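Local coordinates for protein aminotransferase, class III (Thermomicrobium roseum, PDB 6IO1) that probably acts as a thermostable (S)-enantioselective omega-transaminase, moving amino groups between substrates with the help of pyridoxal 5'-phosphate, at residues 359-364 / 378-383. Residues are numbered along the deposited sequence; the frame is centred on the assembly and turned at random.
Sequences QELKRL and LMLLVE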
ATOM      1  N   GLN B 359      34.658   9.123  -0.083  1.00 23.30           N
ATOM      2  CA  GLN B 359      36.033   9.563   0.124  1.00 26.37           C
ATOM      3  C   GLN B 359      36.085  10.794   1.018  1.00 24.88           C
ATOM      4  O   GLN B 359      36.867  10.851   1.975  1.00 26.19           O
ATOM      5  CB  GLN B 359      36.700   9.849  -1.223  1.00 27.94           C
ATOM      6  CG  GLN B 359      37.927  10.743  -1.131  1.00 30.49           C
ATOM      7  CD  GLN B 359      38.500  11.086  -2.492  1.00 35.77           C
ATOM      8  OE1 GLN B 359      38.961  10.208  -3.222  1.00 39.77           O
ATOM      9  NE2 GLN B 359      38.475  12.367  -2.841  1.00 35.33           N
ATOM     10  N   GLU B 360      35.253  11.793   0.723  1.00 25.80           N
ATOM     11  CA  GLU B 360      35.288  13.022   1.509  1.00 26.35           C
ATOM     12  C   GLU B 360      34.753  12.807   2.924  1.00 24.46           C
ATOM     13  O   GLU B 360      35.330  13.317   3.889  1.00 26.20           O
ATOM     14  CB  GLU B 360      34.514  14.123   0.786  1.00 29.15           C
ATOM     15  CG  GLU B 360      35.121  14.516  -0.555  1.00 30.16           C
ATOM     16  CD  GLU B 360      36.592  14.874  -0.444  1.00 34.34           C
ATOM     17  OE1 GLU B 360      36.947  15.670   0.451  1.00 39.01           O
ATOM     18  OE2 GLU B 360      37.395  14.356  -1.248  1.00 33.98           O
ATOM     19  N   LEU B 361      33.640  12.080   3.068  1.00 24.48           N
ATOM     20  CA  LEU B 361      33.057  11.839   4.385  1.00 23.80           C
ATOM     21  C   LEU B 361      33.915  10.928   5.256  1.00 24.00           C
ATOM     22  O   LEU B 361      33.851  11.026   6.486  1.00 25.20           O
ATOM     23  CB  LEU B 361      31.656  11.246   4.232  1.00 22.86           C
ATOM     24  CG  LEU B 361      30.575  12.182   3.685  1.00 23.11           C
ATOM     25  CD1 LEU B 361      29.363  11.382   3.245  1.00 24.07           C
ATOM     26  CD2 LEU B 361      30.187  13.236   4.710  1.00 24.32           C
ATOM     27  N   LYS B 362      34.723  10.047   4.660  1.00 24.72           N
ATOM     28  CA  LYS B 362      35.555   9.163   5.469  1.00 25.15           C
ATOM     29  C   LYS B 362      36.589   9.918   6.273  1.00 27.49           C
ATOM     30  O   LYS B 362      37.124   9.369   7.243  1.00 27.18           O
ATOM     31  CB  LYS B 362      36.278   8.162   4.573  1.00 25.00           C
ATOM     32  CG  LYS B 362      35.738   6.789   4.729  1.00 29.05           C
ATOM     33  CD  LYS B 362      36.282   5.861   3.687  1.00 32.44           C
ATOM     34  CE  LYS B 362      36.519   4.499   4.298  1.00 35.79           C
ATOM     35  NZ  LYS B 362      35.341   4.042   5.091  1.00 37.39           N
ATOM     36  N   ARG B 363      36.848  11.151   5.839  1.00 25.67           N
ATOM     37  CA  ARG B 363      37.777  12.059   6.545  1.00 29.70           C
ATOM     38  C   ARG B 363      37.161  12.288   7.925  1.00 28.86           C
ATOM     39  O   ARG B 363      37.923  12.371   8.909  1.00 31.15           O
ATOM     40  CB  ARG B 363      37.896  13.375   5.770  1.00 33.24           C
ATOM     41  CG  ARG B 363      39.074  14.243   6.189  1.00 36.48           C
ATOM     42  CD  ARG B 363      39.307  15.385   5.217  1.00 42.26           C
ATOM     43  NE  ARG B 363      40.584  16.049   5.432  1.00 44.68           N
ATOM     44  CZ  ARG B 363      41.099  16.969   4.624  1.00 46.63           C
ATOM     45  NH1 ARG B 363      40.442  17.337   3.536  1.00 48.63           N
ATOM     46  NH2 ARG B 363      42.267  17.516   4.904  1.00 43.29           N
ATOM     47  N   LEU B 364      35.825  12.346   7.989  1.00 27.97           N
ATOM     48  CA  LEU B 364      35.180  12.631   9.275  1.00 26.55           C
ATOM     49  C   LEU B 364      35.596  11.615  10.329  1.00 26.94           C
ATOM     50  O   LEU B 364      35.406  11.846  11.530  1.00 26.95           O
ATOM     51  CB  LEU B 364      33.652  12.632   9.144  1.00 25.58           C
ATOM     52  CG  LEU B 364      32.979  13.807   8.438  1.00 25.79           C
ATOM     53  CD1 LEU B 364      31.496  13.506   8.273  1.00 25.46           C
ATOM     54  CD2 LEU B 364      33.178  15.068   9.244  1.00 29.12           C
ATOM     55  N   LEU B 378      25.050   5.702  -3.716  1.00 19.14           N
ATOM     56  CA  LEU B 378      24.574   6.910  -3.058  1.00 18.22           C
ATOM     57  C   LEU B 378      23.997   6.646  -1.673  1.00 22.02           C
ATOM     58  O   LEU B 378      23.455   7.569  -1.057  1.00 30.50           O
ATOM     59  CB  LEU B 378      23.542   7.615  -3.936  1.00 18.42           C
ATOM     60  CG  LEU B 378      24.171   8.609  -4.912  1.00 18.21           C
ATOM     61  CD1 LEU B 378      23.100   9.395  -5.622  1.00 19.20           C
ATOM     62  CD2 LEU B 378      25.129   9.543  -4.188  1.00 19.45           C
ATOM     63  N   MET B 379      24.094   5.415  -1.171  1.00 18.70           N
ATOM     64  CA  MET B 379      23.663   5.100   0.185  1.00 16.84           C
ATOM     65  C   MET B 379      24.851   5.271   1.123  1.00 18.91           C
ATOM     66  O   MET B 379      25.844   4.550   0.996  1.00 17.59           O
ATOM     67  CB  MET B 379      23.121   3.673   0.263  1.00 17.62           C
ATOM     68  CG  MET B 379      22.044   3.355  -0.759  1.00 18.09           C
ATOM     69  SD  MET B 379      21.590   1.611  -0.770  1.00 21.93           S
ATOM     70  CE  MET B 379      21.204   1.349   0.959  1.00 19.34           C
ATOM     71  N   LEU B 380      24.765   6.218   2.060  1.00 18.78           N
ATOM     72  CA  LEU B 380      25.900   6.487   2.933  1.00 17.90           C
ATOM     73  C   LEU B 380      25.434   6.666   4.370  1.00 20.34           C
ATOM     74  O   LEU B 380      24.314   7.113   4.626  1.00 20.33           O
ATOM     75  CB  LEU B 380      26.679   7.728   2.473  1.00 17.85           C
ATOM     76  CG  LEU B 380      27.275   7.653   1.064  1.00 19.30           C
ATOM     77  CD1 LEU B 380      26.505   8.547   0.102  1.00 19.55           C
ATOM     78  CD2 LEU B 380      28.753   8.011   1.073  1.00 21.29           C
ATOM     79  N   LEU B 381      26.317   6.317   5.308  1.00 19.86           N
ATOM     80  CA  LEU B 381      26.030   6.441   6.729  1.00 20.29           C
ATOM     81  C   LEU B 381      27.295   6.814   7.490  1.00 21.37           C
ATOM     82  O   LEU B 381      28.375   6.259   7.247  1.00 21.71           O
ATOM     83  CB  LEU B 381      25.443   5.145   7.302  1.00 20.38           C
ATOM     84  CG  LEU B 381      24.836   5.232   8.707  1.00 22.74           C
ATOM     85  CD1 LEU B 381      23.608   4.355   8.809  1.00 21.01           C
ATOM     86  CD2 LEU B 381      25.843   4.843   9.778  1.00 24.47           C
ATOM     87  N   VAL B 382      27.136   7.764   8.408  1.00 19.40           N
ATOM     88  CA  VAL B 382      28.141   8.151   9.390  1.00 21.96           C
ATOM     89  C   VAL B 382      27.639   7.667  10.743  1.00 21.34           C
ATOM     90  O   VAL B 382      26.661   8.210  11.276  1.00 23.14           O
ATOM     91  CB  VAL B 382      28.373   9.668   9.399  1.00 20.32           C
ATOM     92  CG1 VAL B 382      29.384  10.047  10.473  1.00 20.08           C
ATOM     93  CG2 VAL B 382      28.820  10.154   8.028  1.00 22.51           C
ATOM     94  N   GLU B 383      28.277   6.628  11.284  1.00 20.94           N
ATOM     95  CA  GLU B 383      27.915   6.072  12.581  1.00 23.28           C
ATOM     96  C   GLU B 383      28.634   6.848  13.677  1.00 23.30           C
ATOM     97  O   GLU B 383      29.867   6.928  13.681  1.00 23.12           O
ATOM     98  CB  GLU B 383      28.270   4.587  12.652  1.00 24.42           C
ATOM     99  CG  GLU B 383      28.004   3.957  14.011  1.00 24.74           C
ATOM    100  CD  GLU B 383      27.905   2.446  13.948  1.00 24.97           C
ATOM    101  OE1 GLU B 383      27.826   1.897  12.829  1.00 24.90           O
ATOM    102  OE2 GLU B 383      27.902   1.805  15.021  1.00 27.37           O
TER
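L361 and L364 meet L380 and V382 through branched aliphatic groups, so no flat group has a face or an edge in the interface itself. The planar groups lie to the outer side of the helix end: Q359 NE2 donates to E360 OE2 at 2.8 Å, nearly along the C-O axis of the carboxylate and in the plane of the amide. The N-H...O angle of 174° makes this bond almost straight.

Across the interface, where no hydrogen bond forms, the closest approach is methyl to methyl, L361 CD1 to L380 CD2 at 4.1 Å. The two side chains cross at about a right angle and touch by one methyl of each. In L361, CG stands anti to the carbonyl carbon (chi1 -70°), and with chi2 at 165° this brings CD1 to L380. A second touch, L364 CD1 to V382 CG2 at 4.3 Å, lies farther along the strand, while L361 CD2 stands 4.7 Å from V382 CG2.

This is a helix-on-sheet layer in the C-terminal part of a fold-type I, class III aminotransferase: the end of helix 346-361 lies over strand 379-384, whose alternation sends L380 and V382 to the helix and L381 away from it. The backbone bond from L364 N to L361 O (2.8 Å) ties the two leucines together on the helix side. M424 of the adjacent strand 421-424 touches L361, L380 and V382, and helix 432-450 reaches L361 through I439 and L364 through A443 and L446.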